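PDB 5C5V: acidocalcisomal pyrophosphatase, which probably hydrolyses inorganic pyrophosphate to phosphate with the help of magnesium ions, and binds the non-cleavable analogue imidodiphosphate at its metal site. Local coordinates for residues A50-I55 against W65-S70; L244-M249 against E317-V322; I5-S10 against D117-R122; I177-K182 against P186-H191; H331-L334 against K338-E341. All coordinates share one frame; numbering follows the deposited sequence.

Contact 1 (A50-I55 against W65-S70)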
# COMPACT_ATOMS: atom_id res chain seq x y z
N ALA A 50 56.70 17.42 13.62
CA ALA A 50 57.87 16.61 13.93
C ALA A 50 57.44 15.40 14.76
O ALA A 50 57.93 14.29 14.53
CB ALA A 50 58.92 17.44 14.68
N GLU A 51 56.54 15.62 15.70
CA GLU A 51 56.05 14.54 16.56
C GLU A 51 55.31 13.44 15.79
O GLU A 51 55.44 12.25 16.10
CB GLU A 51 55.13 15.11 17.66
CG GLU A 51 55.86 15.75 18.84
CD GLU A 51 54.89 16.37 19.84
OE1 GLU A 51 53.70 16.03 19.79
OE2 GLU A 51 55.32 17.20 20.69
N ILE A 52 54.52 13.83 14.79
CA ILE A 52 53.73 12.86 14.05
C ILE A 52 54.61 12.11 13.06
O ILE A 52 54.46 10.91 12.88
CB ILE A 52 52.52 13.52 13.33
CG1 ILE A 52 51.48 13.98 14.37
CG2 ILE A 52 51.86 12.55 12.37
CD1 ILE A 52 50.50 14.99 13.86
N ASN A 53 55.56 12.80 12.43
CA ASN A 53 56.52 12.11 11.57
C ASN A 53 57.32 11.03 12.31
O ASN A 53 57.64 9.98 11.74
CB ASN A 53 57.51 13.11 10.97
CG ASN A 53 56.89 14.02 9.94
OD1 ASN A 53 55.84 13.71 9.36
ND2 ASN A 53 57.56 15.16 9.67
N ALA A 54 57.63 11.29 13.58
CA ALA A 54 58.41 10.36 14.39
C ALA A 54 57.60 9.16 14.88
O ALA A 54 58.11 8.36 15.67
CB ALA A 54 59.01 11.08 15.57
N ILE A 55 56.36 9.04 14.43
CA ILE A 55 55.57 7.85 14.74
C ILE A 55 56.07 6.73 13.84
O ILE A 55 56.55 6.98 12.73
CB ILE A 55 54.06 8.06 14.53
CG1 ILE A 55 53.51 9.04 15.57
CG2 ILE A 55 53.31 6.75 14.66
CD1 ILE A 55 52.01 9.08 15.62
N TRP A 65 45.45 8.93 17.83
CA TRP A 65 44.81 9.19 19.11
C TRP A 65 45.86 9.23 20.22
O TRP A 65 45.83 10.11 21.07
CB TRP A 65 43.76 8.13 19.42
CG TRP A 65 43.02 8.31 20.73
CD1 TRP A 65 42.91 7.39 21.74
CD2 TRP A 65 42.27 9.46 21.15
NE1 TRP A 65 42.15 7.90 22.76
CE2 TRP A 65 41.75 9.17 22.43
CE3 TRP A 65 42.00 10.70 20.58
CZ2 TRP A 65 40.96 10.07 23.14
CZ3 TRP A 65 41.22 11.60 21.29
CH2 TRP A 65 40.71 11.28 22.55
N ALA A 66 46.78 8.27 20.20
CA ALA A 66 47.85 8.19 21.19
C ALA A 66 48.69 9.46 21.19
O ALA A 66 48.99 10.01 22.25
CB ALA A 66 48.72 6.97 20.93
N TRP A 67 49.08 9.90 19.99
CA TRP A 67 49.83 11.13 19.85
C TRP A 67 49.07 12.31 20.42
O TRP A 67 49.62 13.13 21.17
CB TRP A 67 50.17 11.40 18.38
CG TRP A 67 50.48 12.84 18.14
CD1 TRP A 67 51.67 13.47 18.36
CD2 TRP A 67 49.56 13.84 17.70
NE1 TRP A 67 51.55 14.81 18.05
CE2 TRP A 67 50.27 15.06 17.64
CE3 TRP A 67 48.21 13.83 17.33
CZ2 TRP A 67 49.67 16.25 17.23
CZ3 TRP A 67 47.62 15.02 16.92
CH2 TRP A 67 48.35 16.21 16.87
N TRP A 68 47.79 12.40 20.08
CA TRP A 68 46.95 13.49 20.53
C TRP A 68 46.87 13.55 22.05
O TRP A 68 47.04 14.61 22.65
CB TRP A 68 45.56 13.37 19.95
CG TRP A 68 44.58 14.32 20.56
CD1 TRP A 68 43.70 14.05 21.56
CD2 TRP A 68 44.38 15.69 20.20
NE1 TRP A 68 42.96 15.17 21.85
CE2 TRP A 68 43.36 16.19 21.03
CE3 TRP A 68 44.97 16.54 19.26
CZ2 TRP A 68 42.91 17.50 20.95
CZ3 TRP A 68 44.53 17.84 19.18
CH2 TRP A 68 43.51 18.31 20.02
N CYS A 69 46.60 12.40 22.66
CA CYS A 69 46.46 12.31 24.11
C CYS A 69 47.77 12.57 24.86
O CYS A 69 47.74 12.87 26.06
CB CYS A 69 45.90 10.96 24.52
SG CYS A 69 44.13 10.77 24.22
N SER A 70 48.90 12.45 24.18
CA SER A 70 50.20 12.64 24.81
C SER A 70 50.57 14.12 24.99
O SER A 70 51.52 14.43 25.70
CB SER A 70 51.28 11.93 24.00
OG SER A 70 51.61 12.67 22.84

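Contact 2 (L244-M249 against E317-V322)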
# COMPACT_ATOMS: atom_id res chain seq x y z
N LEU A 244 -5.50 10.73 14.47
CA LEU A 244 -6.64 10.84 13.56
C LEU A 244 -7.89 11.37 14.25
O LEU A 244 -8.71 12.04 13.63
CB LEU A 244 -6.96 9.49 12.91
CG LEU A 244 -5.82 8.92 12.07
CD1 LEU A 244 -6.16 7.51 11.64
CD2 LEU A 244 -5.54 9.82 10.87
N GLY A 245 -8.07 11.05 15.52
CA GLY A 245 -9.28 11.45 16.21
C GLY A 245 -9.30 10.93 17.62
O GLY A 245 -8.34 10.31 18.07
N VAL A 246 -10.39 11.17 18.34
CA VAL A 246 -10.42 10.74 19.73
C VAL A 246 -11.82 10.42 20.22
O VAL A 246 -12.79 11.07 19.84
CB VAL A 246 -9.77 11.82 20.67
CG1 VAL A 246 -10.52 13.12 20.58
CG2 VAL A 246 -9.74 11.33 22.10
N LEU A 247 -11.92 9.41 21.08
CA LEU A 247 -13.18 8.98 21.67
C LEU A 247 -13.29 9.42 23.11
O LEU A 247 -12.39 9.16 23.91
CB LEU A 247 -13.31 7.46 21.57
CG LEU A 247 -14.61 6.87 22.12
CD1 LEU A 247 -15.81 7.44 21.38
CD2 LEU A 247 -14.58 5.34 22.03
N GLY A 248 -14.38 10.10 23.45
CA GLY A 248 -14.56 10.64 24.79
C GLY A 248 -15.07 9.65 25.82
O GLY A 248 -16.10 9.86 26.44
N MET A 249 -14.32 8.58 26.03
CA MET A 249 -14.68 7.58 27.02
C MET A 249 -14.64 8.13 28.44
O MET A 249 -13.64 8.73 28.86
CB MET A 249 -13.74 6.39 26.91
CG MET A 249 -13.98 5.31 27.95
SD MET A 249 -12.87 3.91 27.66
CE MET A 249 -13.31 2.84 29.04
N GLU A 317 -8.09 17.54 14.72
CA GLU A 317 -7.82 18.86 15.27
C GLU A 317 -8.22 18.86 16.74
O GLU A 317 -7.51 19.38 17.59
CB GLU A 317 -8.59 19.94 14.50
CG GLU A 317 -8.42 21.35 15.08
CD GLU A 317 -9.38 22.38 14.46
OE1 GLU A 317 -10.24 22.00 13.63
OE2 GLU A 317 -9.27 23.58 14.79
N TYR A 318 -9.35 18.24 17.04
CA TYR A 318 -9.85 18.14 18.41
C TYR A 318 -8.97 17.24 19.27
O TYR A 318 -8.70 17.53 20.43
CB TYR A 318 -11.29 17.63 18.40
CG TYR A 318 -11.99 17.77 19.72
CD1 TYR A 318 -12.77 18.88 19.99
CD2 TYR A 318 -11.85 16.81 20.71
CE1 TYR A 318 -13.41 19.01 21.21
CE2 TYR A 318 -12.48 16.93 21.91
CZ TYR A 318 -13.25 18.04 22.16
OH TYR A 318 -13.88 18.16 23.37
N ALA A 319 -8.52 16.12 18.70
CA ALA A 319 -7.69 15.17 19.42
C ALA A 319 -6.34 15.79 19.77
O ALA A 319 -5.79 15.52 20.83
CB ALA A 319 -7.49 13.88 18.59
N MET A 320 -5.80 16.59 18.86
CA MET A 320 -4.53 17.23 19.12
C MET A 320 -4.67 18.33 20.18
O MET A 320 -3.72 18.58 20.92
CB MET A 320 -3.92 17.77 17.82
CG MET A 320 -3.47 16.63 16.89
SD MET A 320 -2.57 17.09 15.39
CE MET A 320 -3.91 17.57 14.31
N LYS A 321 -5.85 18.95 20.28
CA LYS A 321 -6.09 19.89 21.38
C LYS A 321 -6.10 19.15 22.70
O LYS A 321 -5.46 19.58 23.66
CB LYS A 321 -7.42 20.64 21.23
CG LYS A 321 -7.38 21.80 20.26
CD LYS A 321 -8.73 22.53 20.26
CE LYS A 321 -8.66 23.84 19.46
NZ LYS A 321 -8.57 23.57 17.97
N VAL A 322 -6.81 18.02 22.74
CA VAL A 322 -6.87 17.20 23.94
C VAL A 322 -5.46 16.78 24.37
O VAL A 322 -5.13 16.82 25.55
CB VAL A 322 -7.74 15.95 23.74
CG1 VAL A 322 -7.50 14.94 24.85
CG2 VAL A 322 -9.23 16.31 23.66

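Contact 3 (I5-S10 against D117-R122)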
# COMPACT_ATOMS: atom_id res chain seq x y z
N ILE A 5 35.46 12.94 23.09
CA ILE A 5 36.53 13.59 22.36
C ILE A 5 37.13 12.64 21.35
O ILE A 5 37.53 13.04 20.27
CB ILE A 5 37.63 14.10 23.30
CG1 ILE A 5 37.04 15.00 24.39
CG2 ILE A 5 38.73 14.80 22.51
CD1 ILE A 5 36.41 16.27 23.86
N LYS A 6 37.19 11.36 21.72
CA LYS A 6 37.75 10.35 20.83
C LYS A 6 36.92 10.21 19.54
O LYS A 6 37.48 10.02 18.46
CB LYS A 6 37.84 9.01 21.55
CG LYS A 6 38.49 7.93 20.72
CD LYS A 6 38.66 6.65 21.50
CE LYS A 6 39.58 5.70 20.76
NZ LYS A 6 39.86 4.47 21.54
N LYS A 7 35.60 10.31 19.65
CA LYS A 7 34.73 10.20 18.49
C LYS A 7 34.85 11.42 17.59
O LYS A 7 34.88 11.30 16.36
CB LYS A 7 33.28 10.00 18.93
CG LYS A 7 33.04 8.65 19.58
CD LYS A 7 31.56 8.33 19.66
CE LYS A 7 31.32 7.06 20.47
NZ LYS A 7 31.59 5.82 19.67
N ILE A 8 34.94 12.59 18.20
CA ILE A 8 35.21 13.81 17.46
C ILE A 8 36.50 13.68 16.65
O ILE A 8 36.54 14.02 15.47
CB ILE A 8 35.33 15.03 18.41
CG1 ILE A 8 33.96 15.34 19.02
CG2 ILE A 8 35.89 16.23 17.68
CD1 ILE A 8 33.95 16.50 19.97
N MET A 9 37.55 13.14 17.27
CA MET A 9 38.84 13.01 16.60
C MET A 9 38.79 11.91 15.56
O MET A 9 39.52 11.94 14.57
CB MET A 9 39.95 12.72 17.62
CG MET A 9 40.19 13.83 18.60
SD MET A 9 40.60 15.41 17.83
CE MET A 9 42.27 15.12 17.26
N SER A 10 37.94 10.92 15.79
CA SER A 10 37.73 9.84 14.83
C SER A 10 37.06 10.34 13.55
O SER A 10 37.41 9.92 12.45
CB SER A 10 36.93 8.73 15.47
OG SER A 10 36.91 7.61 14.62
N ASP A 117 23.69 7.71 25.53
CA ASP A 117 24.23 8.82 24.77
C ASP A 117 25.22 8.25 23.74
O ASP A 117 26.22 7.63 24.12
CB ASP A 117 24.90 9.82 25.72
CG ASP A 117 25.30 11.11 25.03
OD1 ASP A 117 24.98 12.18 25.58
OD2 ASP A 117 25.93 11.07 23.95
N LEU A 118 24.93 8.42 22.46
CA LEU A 118 25.72 7.77 21.40
C LEU A 118 27.11 8.39 21.22
O LEU A 118 27.97 7.81 20.56
CB LEU A 118 24.97 7.79 20.07
CG LEU A 118 23.73 6.88 20.06
CD1 LEU A 118 23.18 6.69 18.67
CD2 LEU A 118 24.05 5.52 20.69
N GLU A 119 27.33 9.57 21.80
CA GLU A 119 28.63 10.22 21.73
C GLU A 119 29.49 9.89 22.94
O GLU A 119 30.70 9.61 22.81
CB GLU A 119 28.46 11.73 21.58
CG GLU A 119 27.78 12.16 20.27
CD GLU A 119 28.39 11.48 19.03
OE1 GLU A 119 29.62 11.59 18.81
OE2 GLU A 119 27.62 10.85 18.25
N THR A 120 28.90 9.93 24.13
CA THR A 120 29.64 9.61 25.35
C THR A 120 29.58 8.11 25.68
O THR A 120 30.47 7.58 26.34
CB THR A 120 29.09 10.38 26.56
OG1 THR A 120 27.78 9.88 26.89
CG2 THR A 120 29.01 11.88 26.27
N GLY A 121 28.55 7.43 25.21
CA GLY A 121 28.37 6.02 25.51
C GLY A 121 27.82 5.74 26.91
O GLY A 121 27.55 4.59 27.26
N ARG A 122 27.64 6.80 27.71
CA ARG A 122 27.07 6.66 29.05
C ARG A 122 25.58 6.32 29.00
O ARG A 122 24.81 6.87 28.21
CB ARG A 122 27.29 7.94 29.86
CG ARG A 122 28.74 8.14 30.33
CD ARG A 122 28.87 9.30 31.32

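Contact 4 (I177-K182 against P186-H191). With 2PN (imidodiphosphoric acid), chain C.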
# COMPACT_ATOMS: atom_id res chain seq x y z
N ILE A 177 7.36 -0.21 32.76
CA ILE A 177 6.12 -0.89 32.44
C ILE A 177 5.98 -2.15 33.28
O ILE A 177 6.92 -2.92 33.45
CB ILE A 177 6.04 -1.22 30.97
CG1 ILE A 177 5.69 0.05 30.19
CG2 ILE A 177 4.97 -2.28 30.74
CD1 ILE A 177 5.81 -0.10 28.69
N LYS A 178 4.79 -2.32 33.83
CA LYS A 178 4.48 -3.52 34.59
C LYS A 178 3.10 -4.06 34.18
O LYS A 178 2.35 -3.41 33.44
CB LYS A 178 4.51 -3.24 36.08
CG LYS A 178 3.34 -2.42 36.58
CD LYS A 178 3.45 -2.18 38.08
CE LYS A 178 2.15 -1.66 38.67
NZ LYS A 178 1.98 -2.12 40.08
N GLN A 179 2.79 -5.26 34.65
CA GLN A 179 1.45 -5.77 34.46
C GLN A 179 0.56 -5.26 35.59
O GLN A 179 0.91 -5.37 36.77
CB GLN A 179 1.44 -7.29 34.39
CG GLN A 179 0.13 -7.85 33.85
CD GLN A 179 0.21 -9.31 33.45
OE1 GLN A 179 1.28 -9.92 33.48
NE2 GLN A 179 -0.93 -9.87 33.07
N ASP A 180 -0.57 -4.67 35.23
CA ASP A 180 -1.56 -4.25 36.20
C ASP A 180 -2.01 -5.44 37.04
O ASP A 180 -1.98 -6.59 36.58
CB ASP A 180 -2.74 -3.60 35.48
CG ASP A 180 -3.66 -2.86 36.41
OD1 ASP A 180 -3.26 -2.59 37.57
OD2 ASP A 180 -4.79 -2.55 35.99
N ILE A 181 -2.40 -5.17 38.28
CA ILE A 181 -2.86 -6.19 39.22
C ILE A 181 -4.36 -6.05 39.47
O ILE A 181 -4.84 -4.99 39.88
CB ILE A 181 -2.12 -6.09 40.59
CG1 ILE A 181 -0.60 -6.18 40.41
CG2 ILE A 181 -2.64 -7.15 41.56
CD1 ILE A 181 -0.12 -7.52 39.87
N LYS A 182 -5.12 -7.12 39.21
CA LYS A 182 -6.55 -7.07 39.48
C LYS A 182 -6.97 -8.30 40.26
O LYS A 182 -6.68 -9.42 39.85
CB LYS A 182 -7.35 -6.95 38.19
CG LYS A 182 -8.84 -6.82 38.44
CD LYS A 182 -9.62 -6.43 37.19
CE LYS A 182 -11.11 -6.40 37.49
NZ LYS A 182 -11.41 -5.59 38.70
N PRO A 186 -1.92 -10.95 38.46
CA PRO A 186 -1.63 -10.17 37.25
C PRO A 186 -2.85 -10.14 36.30
O PRO A 186 -3.44 -11.19 36.04
CB PRO A 186 -0.45 -10.91 36.63
CG PRO A 186 0.23 -11.55 37.80
CD PRO A 186 -0.88 -11.95 38.73
N ARG A 187 -3.22 -8.96 35.82
CA ARG A 187 -4.48 -8.77 35.10
C ARG A 187 -4.43 -9.15 33.61
O ARG A 187 -3.56 -8.70 32.86
CB ARG A 187 -4.93 -7.32 35.25
CG ARG A 187 -6.14 -6.90 34.44
CD ARG A 187 -6.37 -5.40 34.58
NE ARG A 187 -7.51 -4.91 33.81
CZ ARG A 187 -7.72 -3.63 33.50
NH1 ARG A 187 -6.85 -2.69 33.87
NH2 ARG A 187 -8.79 -3.28 32.80
N PHE A 188 -5.37 -9.98 33.20
CA PHE A 188 -5.61 -10.25 31.78
C PHE A 188 -7.03 -9.82 31.45
O PHE A 188 -7.92 -10.00 32.27
CB PHE A 188 -5.44 -11.74 31.44
CG PHE A 188 -4.04 -12.25 31.63
CD1 PHE A 188 -3.18 -12.37 30.55
CD2 PHE A 188 -3.59 -12.62 32.89
CE1 PHE A 188 -1.90 -12.84 30.72
CE2 PHE A 188 -2.31 -13.10 33.07
CZ PHE A 188 -1.46 -13.21 31.98
N TYR A 189 -7.23 -9.23 30.28
CA TYR A 189 -8.58 -8.92 29.85
C TYR A 189 -9.44 -10.17 29.83
O TYR A 189 -9.06 -11.18 29.23
CB TYR A 189 -8.59 -8.31 28.46
CG TYR A 189 -8.06 -6.91 28.36
CD1 TYR A 189 -8.39 -5.95 29.30
CD2 TYR A 189 -7.24 -6.55 27.30
CE1 TYR A 189 -7.92 -4.67 29.19
CE2 TYR A 189 -6.76 -5.27 27.18
CZ TYR A 189 -7.10 -4.34 28.13
OH TYR A 189 -6.63 -3.05 28.00
N LYS A 190 -10.59 -10.11 30.47
CA LYS A 190 -11.50 -11.23 30.46
C LYS A 190 -12.37 -11.19 29.21
O LYS A 190 -12.71 -12.24 28.64
CB LYS A 190 -12.36 -11.23 31.72
CG LYS A 190 -13.21 -12.45 31.90
CD LYS A 190 -13.89 -12.40 33.25
CE LYS A 190 -14.97 -13.45 33.38
NZ LYS A 190 -15.76 -13.21 34.62
N HIS A 191 -12.69 -9.99 28.75
CA HIS A 191 -13.61 -9.78 27.63
C HIS A 191 -13.12 -10.39 26.33
O HIS A 191 -13.91 -10.89 25.53
CB HIS A 191 -13.85 -8.29 27.43
CG HIS A 191 -14.77 -7.97 26.29
ND1 HIS A 191 -16.04 -8.51 26.18
CD2 HIS A 191 -14.62 -7.14 25.23
CE1 HIS A 191 -16.61 -8.04 25.08
NE2 HIS A 191 -15.78 -7.21 24.50
P1 2PN C . -8.16 0.51 32.24
O1 2PN C . -7.37 0.10 33.51
O2 2PN C . -9.18 1.61 32.63
O3 2PN C . -8.82 -0.76 31.63
N1 2PN C . -7.11 1.06 31.11
P2 2PN C . -6.31 2.49 31.21
O4 2PN C . -5.53 2.59 32.57
O5 2PN C . -7.35 3.59 31.15
O6 2PN C . -5.36 2.60 30.10

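Contact 5 (H331-L334 against K338-E341)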
# COMPACT_ATOMS: atom_id res chain seq x y z
N HIS A 331 3.05 19.09 32.31
CA HIS A 331 4.05 20.10 32.66
C HIS A 331 3.80 20.56 34.08
O HIS A 331 4.74 20.72 34.86
CB HIS A 331 4.02 21.31 31.71
CG HIS A 331 4.83 21.13 30.46
ND1 HIS A 331 6.20 21.20 30.44
CD2 HIS A 331 4.45 20.90 29.18
CE1 HIS A 331 6.64 21.01 29.20
NE2 HIS A 331 5.59 20.83 28.42
N ASN A 332 2.53 20.78 34.42
CA ASN A 332 2.18 21.23 35.77
C ASN A 332 2.50 20.16 36.80
O ASN A 332 2.94 20.47 37.92
CB ASN A 332 0.71 21.63 35.86
CG ASN A 332 0.36 22.27 37.20
OD1 ASN A 332 -0.23 21.63 38.07
ND2 ASN A 332 0.71 23.54 37.36
N LEU A 333 2.29 18.91 36.43
CA LEU A 333 2.53 17.82 37.35
C LEU A 333 4.02 17.66 37.65
O LEU A 333 4.43 17.64 38.82
CB LEU A 333 1.97 16.51 36.78
CG LEU A 333 2.30 15.25 37.58
CD1 LEU A 333 1.37 15.12 38.77
CD2 LEU A 333 2.22 14.02 36.70
N LEU A 334 4.83 17.55 36.60
CA LEU A 334 6.25 17.23 36.74
C LEU A 334 7.12 18.44 37.01
O LEU A 334 7.90 18.44 37.97
CB LEU A 334 6.77 16.49 35.49
CG LEU A 334 8.25 16.07 35.55
CD1 LEU A 334 8.54 15.12 36.69
CD2 LEU A 334 8.68 15.45 34.23
N LYS A 338 6.69 18.99 40.67
CA LYS A 338 7.79 18.06 40.91
C LYS A 338 7.33 16.63 41.22
O LYS A 338 7.95 15.93 42.02
CB LYS A 338 8.68 18.58 42.06
CG LYS A 338 9.16 20.02 41.91
CD LYS A 338 9.95 20.28 40.62
CE LYS A 338 10.44 21.74 40.54
NZ LYS A 338 11.06 22.08 39.21
N ARG A 339 6.21 16.20 40.63
CA ARG A 339 5.75 14.85 40.86
C ARG A 339 6.14 13.92 39.70
O ARG A 339 5.58 13.99 38.61
CB ARG A 339 4.23 14.84 41.09
CG ARG A 339 3.80 15.60 42.35
CD ARG A 339 2.26 15.75 42.45
NE ARG A 339 1.57 14.46 42.59
CZ ARG A 339 0.26 14.28 42.39
NH1 ARG A 339 -0.53 15.29 42.04
NH2 ARG A 339 -0.27 13.07 42.54
N GLY A 340 7.14 13.08 39.93
CA GLY A 340 7.54 12.09 38.93
C GLY A 340 6.87 10.75 39.18
O GLY A 340 6.79 9.91 38.28
N GLU A 341 6.37 10.55 40.39
CA GLU A 341 5.62 9.35 40.71
C GLU A 341 4.28 9.73 41.29
O GLU A 341 4.16 10.71 42.03
CB GLU A 341 6.36 8.44 41.69
CG GLU A 341 7.71 7.96 41.20
CD GLU A 341 8.77 9.04 41.19
OE1 GLU A 341 8.83 9.87 42.15
OE2 GLU A 341 9.55 9.08 40.21

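Contact 1 (A50-I55 against W65-S70)
Helices 43-53 and 61-69, joined by a short loop that contains a two-residue strand, form a helix-loop-helix unit consistent with an EF-hand, and the indole of Trp67 is what its two helices share. Trp67 has CG anti to its own nitrogen (chi1 159°), which carries the ring off helix 61-69 and onto Ile52 of the other helix. The methylene CG1 of Ile52 stands over one face of the indole, 3.7 Å from the centroid of the five-membered ring and only 11° off its normal, a clear CH-pi contact. From there the isoleucine chain runs on across the same aromatic system, bringing CD1 to 3.7 Å from Trp67 CZ2 above the benzo ring. Ile55, just past the end of helix 43-53, meets the root of the same side chain, its CD1 lying 4.0 Å from Trp67 CB. Glu51 crosses the indole at about a right angle, its CB 3.6 Å from Trp67 NE1. The indole N-H also points toward Glu51 OE1 at 3.0 Å, but this bond is weak and bent, and the oxygen's position is doubtful. On the tryptophan's own helix, Ser70 OG donates to Trp67 O at 2.6 Å, and Ser70 N reaches the same oxygen from the same face of its plane. Leu36 of helix 26-36 also packs on Trp67, and His71 sets its ring nearly perpendicular to the indole. A tryptophan of the second helix packed on an isoleucine of the first is in keeping with the hydrophobic interior of an EF-hand domain.

Contact 2 (L244-M249 against E317-V322)
Tyr318 O accepts the amide of Val322, with Val322 N at 3.0 Å, a regular helical bond that holds the turn of helix 316-336 presented to strand 238-251. That turn meets the strand through Tyr318 and Ala319, and what crosses is entirely apolar. Ala319 points its methyl straight at the strand: CB lies 3.6 Å from Gly245 C, against the backbone itself. The two backbones approach to 5.2 Å between Gly245 CA and Ala319 CA, the nearest such pair of the two segments. The methyl of Ala319 is flanked by the first branch of Val246, with Val246 CG1 3.7 Å from Ala319 CB. Valine's chi1 of 61° puts CG1 in the crowded position between backbone nitrogen and carbonyl carbon, and from there this one methyl serves both helix residues. It reaches the edge of the tyrosine ring, near the ring plane, with Val246 CG1 3.9 Å from Tyr318 CD2. Lys314 lies against the same ring in a cation-pi contact, and Trp257 of strand 254-263 covers both Val246 and Val322. Just before the valine the strand carries a classic beta bulge, Leu244 and Gly245 sharing Val260 as their partner. The axes of residues 317-322 and 244-247 approach to 6.5 Å at 65°, a closeness that so small a residue as Ala319 permits. This is a helix laid on the outside of the twisted beta-barrel typical of soluble family I inorganic pyrophosphatases.

Contact 3 (I5-S10 against D117-R122)
Lys7 and Glu119 bury most of the surface here, with Leu118 adding its share. The lysine leaves helix 3-14 and lays its aliphatic chain across the turn between strands 110-117 and 123-126. Its far carbons meet backbone oxygens: Lys7 CE is 3.4 Å from Leu118 O, and Lys7 CD is 3.5 Å from Glu119 O. The carboxylate of Glu119 folds back at chi2 (-48°) and comes beside the lysine stem, Glu119 OE1 standing 3.9 Å from Lys7 CD. Its charge is spent on another residue of the helix, since OE1 forms a salt bridge with Arg11; Lys7 NZ stays 6.2 Å from Glu119 OE1. Asp117 shapes the turn itself. Its OD2 takes the amide of Glu119 nearly along the C-O bond, Glu119 N being 3.0 Å away, and accepts Thr120 N from above the carboxylate plane; the first bond makes an Asx turn, the second extends it to an Asx motif, and the two carbonyls are left facing Lys7. The lysine thus offers the methylenes near its cationic end to partly negative carbonyl oxygens. Attraction across the contact is likely to be diffuse and electrostatic, with the directed ionic bond left to Glu119 and Arg11.

Contact 4 (I177-K182 against P186-H191)
Gln179 makes the odd contact: its NE2 hovers over one face of the Phe188 ring, 3.5 Å from Phe188 CE2, while donating to Arg187 O. The segments belong to a beta-hairpin and the loop leaving it, at the edge of a three-stranded antiparallel sheet, where Ile181 and Pro186 form a non-hydrogen-bonded pair. The glutamine bond is nearly straight, NE2 to Arg187 O 2.9 Å, but it arrives 60° above the carbonyl plane; the amide stands almost upright on the phenylalanine ring. Pro186 fills the space beside it, its CB 3.6 Å from Gln179 CD. Next along, Arg187 N donates to Asp180 O at 2.8 Å, fixing the backbone from which the arginine sets out. Its side chain is fully extended, CG anti to the backbone nitrogen (chi1 174°), and runs past Lys182 CB into the pocket for imidodiphosphate. There NH1 works twice. It meets the anti lone pair of Asp180 OD2 at 3.0 Å in a salt bridge, with carboxylate and guanidinium planes 69° apart, and also donates to the ligand. The salt bridge is consistent with Asp180 positioning the arginine from the second shell; Asp180 also touches metal-binding Glu167. Tyr198, Tyr296 and Lys297 also bond to the ligand. Arg187 takes two of its oxygens at the guanidinium edge: NH1 to O1 at 2.9 Å and NH2 to O3 at 2.8 Å.

Contact 5 (H331-L334 against K338-E341)
Leu333 sends CG anti to its own nitrogen (chi1 174°), and a fold in the Arg339 chain at chi3 (64°) brings the guanidinium back over Leu333 CD1; the two side chains cross at about a right angle. The leucine methyl CD1 touches along the arginine from root to end: it is 3.7 Å from Arg339 CB and 3.8 Å from Arg339 NH1. At that end CD1 lies over one face of the guanidinium, toward its rim. Leu334 turns its CD1 to the following backbone, 3.7 Å from Arg339 O and 3.9 Å from Gly340 CA. The polar link is Arg339 N to Leu333 O, 2.9 Å and nearly straight. It closes the end of helix 316-336, where a wider, pi-type turn precedes the exit. Lys338 makes the exit with a positive phi of 58°, and its CA comes 3.0 Å from Leu334 O in a CA-H...O contact. The ammonium of Lys338 bonds to Lys335 O and makes a salt bridge with Asp86 of the third subunit. Gly340 O takes His130 NE2, tying the tail to helix 128-131. Carbonyls at a helix C terminus carry partial negative charge, so their meeting an amide, a CA-H group and the ammonium of Lys338 is probably favourable.

In the fold
From the N terminus, helix 3-14 is the first partner of contact 3, which closes the longest loop here by bringing residues 117-122 back to it. Contact 1 falls within that span and pairs two helices of the same N-terminal helical region; the two contacts touch through Trp65 and Trp68 against helix 3-14. Contact 4 then closes a tight hairpin beside the ligand. Contact 2 spans a larger loop and joins strand 238-251 to helix 316-336, and contact 5 finishes that same helix with the C-terminal tail. Contacts 3, 4, 2 and 5 follow in series without crossing. Contacts 1 and 2 lie on opposite sides of the chain's centre, their centres about 61 Å apart.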